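Hypothetical protein AF1796 (PDB 1VIM) is of unknown function but probably binds a carbohydrate derivative and may act as an isomerase of the SIS family. Local coordinates at residues A[49-54]-A[82-87]. Residues are numbered along the deposited sequence; the frame is centred on the assembly and turned at random. Where two conformers were deposited one is given.
Sequences SIFVIG and TVTPRI. With FMT (formic acid), chain G.
Phe51 reaches from strand 50-53 to the loop 82-87, and Ile87 crosses one face of its ring obliquely. Ile87 CG1 sits 3.7 Å from the centroid of the Phe51 ring, a CH-pi contact only 11° off the ring normal. The Ile87 chain is extended, with CG1 anti to the backbone N (chi1 -163°). This carries CD1 back along the ring toward its root, where it lies 3.8 Å from Phe51 CG. At its outer end the ring also meets backbone. Pro85 O lies in the ring plane at the edge, 3.3 Å from Phe51 CE2. Thr84 comes in obliquely with its methyl, CG2 being 3.5 Å from Phe51 CE2. With that methyl anti to the backbone N, Thr84 OG1 lies beside the N and hydrogen-bonds to Val78 O, so the threonine gives the ring its apolar branch. Pro85 CG adds a looser contact at Phe51 CZ. Tyr77 also meets the Phe51 ring, with the planes inclined at about 50°.

Phe51 thus joins an inner strand of the parallel sheet of this SIS domain to the irregular loop between strands 76-78 and 92-96. With an alanine here, Ile87 and the Thr84 methyl would probably lose their apolar partner, and a gap would open beside Pro85 O and Tyr77. The loop also packs on the second subunit, where Arg86 NE hydrogen-bonds to Ala190 O of that subunit. A formic acid molecule, probably from crystallisation, accepts a hydrogen bond from Ile87 N (2.9 Å to its O1) and is also hydrogen-bonded to Val194 N and Leu195 N of the second subunit. No hydrogen bond links 49-54 to 82-87. Their contact rests on dispersion and on Pro85 O facing the weakly positive ring edge.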
# COMPACT_ATOMS: atom_id res chain seq x y z
N SER A 49 -2.07 -13.95 17.81
CA SER A 49 -1.90 -13.54 16.42
C SER A 49 -0.54 -12.89 16.27
O SER A 49 0.08 -12.51 17.25
CB SER A 49 -2.99 -12.61 15.93
OG SER A 49 -4.28 -12.91 16.38
N ILE A 50 -0.08 -12.83 15.02
CA ILE A 50 1.24 -12.35 14.68
C ILE A 50 1.07 -11.05 13.92
O ILE A 50 0.26 -10.95 13.00
CB ILE A 50 2.01 -13.38 13.81
CG1 ILE A 50 2.08 -14.73 14.55
CG2 ILE A 50 3.40 -12.86 13.45
CD1 ILE A 50 1.57 -15.89 13.74
N PHE A 51 1.86 -10.05 14.33
CA PHE A 51 1.90 -8.78 13.63
C PHE A 51 3.30 -8.61 13.09
O PHE A 51 4.28 -8.98 13.78
CB PHE A 51 1.59 -7.64 14.59
CG PHE A 51 0.16 -7.59 15.08
CD1 PHE A 51 -0.37 -8.59 15.91
CD2 PHE A 51 -0.66 -6.51 14.76
CE1 PHE A 51 -1.70 -8.52 16.35
CE2 PHE A 51 -1.96 -6.43 15.22
CZ PHE A 51 -2.49 -7.43 15.99
N VAL A 52 3.44 -8.04 11.88
CA VAL A 52 4.78 -7.84 11.32
C VAL A 52 5.01 -6.39 10.95
O VAL A 52 4.05 -5.66 10.60
CB VAL A 52 5.06 -8.72 10.09
CG1 VAL A 52 4.76 -10.18 10.40
CG2 VAL A 52 4.30 -8.20 8.87
N ILE A 53 6.26 -5.94 11.03
CA ILE A 53 6.58 -4.56 10.64
C ILE A 53 8.00 -4.46 10.11
O ILE A 53 8.91 -5.09 10.66
CB ILE A 53 6.37 -3.55 11.80
CG1 ILE A 53 6.63 -2.11 11.31
CG2 ILE A 53 7.28 -3.88 13.00
CD1 ILE A 53 6.24 -1.07 12.31
N GLY A 54 8.17 -3.68 9.05
CA GLY A 54 9.47 -3.15 8.65
C GLY A 54 9.25 -1.86 7.90
O GLY A 54 8.12 -1.60 7.46
N THR A 82 -4.82 -2.02 6.41
CA THR A 82 -6.23 -1.69 6.57
C THR A 82 -6.96 -2.52 7.62
O THR A 82 -7.65 -1.96 8.47
CB THR A 82 -6.94 -1.88 5.24
OG1 THR A 82 -6.32 -1.05 4.25
CG2 THR A 82 -8.40 -1.38 5.29
N VAL A 83 -6.86 -3.85 7.53
CA VAL A 83 -7.70 -4.70 8.38
C VAL A 83 -7.01 -5.16 9.66
O VAL A 83 -7.55 -5.96 10.44
CB VAL A 83 -8.32 -5.91 7.60
CG1 VAL A 83 -8.99 -5.41 6.37
CG2 VAL A 83 -7.24 -6.97 7.25
N THR A 84 -5.86 -4.57 9.97
CA THR A 84 -5.12 -4.91 11.18
C THR A 84 -5.85 -4.42 12.42
O THR A 84 -6.10 -3.22 12.55
CB THR A 84 -3.75 -4.28 11.09
OG1 THR A 84 -3.09 -4.86 9.95
CG2 THR A 84 -2.89 -4.60 12.34
N PRO A 85 -6.17 -5.31 13.35
CA PRO A 85 -6.87 -4.90 14.56
C PRO A 85 -5.89 -4.51 15.68
O PRO A 85 -4.67 -4.56 15.50
CB PRO A 85 -7.62 -6.18 14.94
CG PRO A 85 -6.60 -7.29 14.63
CD PRO A 85 -5.97 -6.78 13.30
N ARG A 86 -6.47 -4.12 16.82
CA ARG A 86 -5.69 -3.80 18.01
C ARG A 86 -4.71 -4.91 18.39
O ARG A 86 -5.09 -6.07 18.58
CB ARG A 86 -6.70 -3.61 19.17
CG ARG A 86 -6.05 -3.35 20.48
CD ARG A 86 -7.03 -3.31 21.65
NE ARG A 86 -7.85 -2.10 21.60
CZ ARG A 86 -7.48 -0.92 22.11
NH1 ARG A 86 -6.31 -0.76 22.70
NH2 ARG A 86 -8.30 0.12 22.00
N ILE A 87 -3.44 -4.56 18.55
CA ILE A 87 -2.50 -5.53 19.10
C ILE A 87 -2.69 -5.66 20.63
O ILE A 87 -3.04 -4.69 21.31
CB ILE A 87 -1.04 -5.14 18.73
CG1 ILE A 87 -0.10 -6.34 18.92
CG2 ILE A 87 -0.59 -3.89 19.52
CD1 ILE A 87 1.33 -6.10 18.38
C FMT G . -2.28 -2.16 16.24
O1 FMT G . -2.75 -1.98 17.36
O2 FMT G . -1.85 -1.26 15.49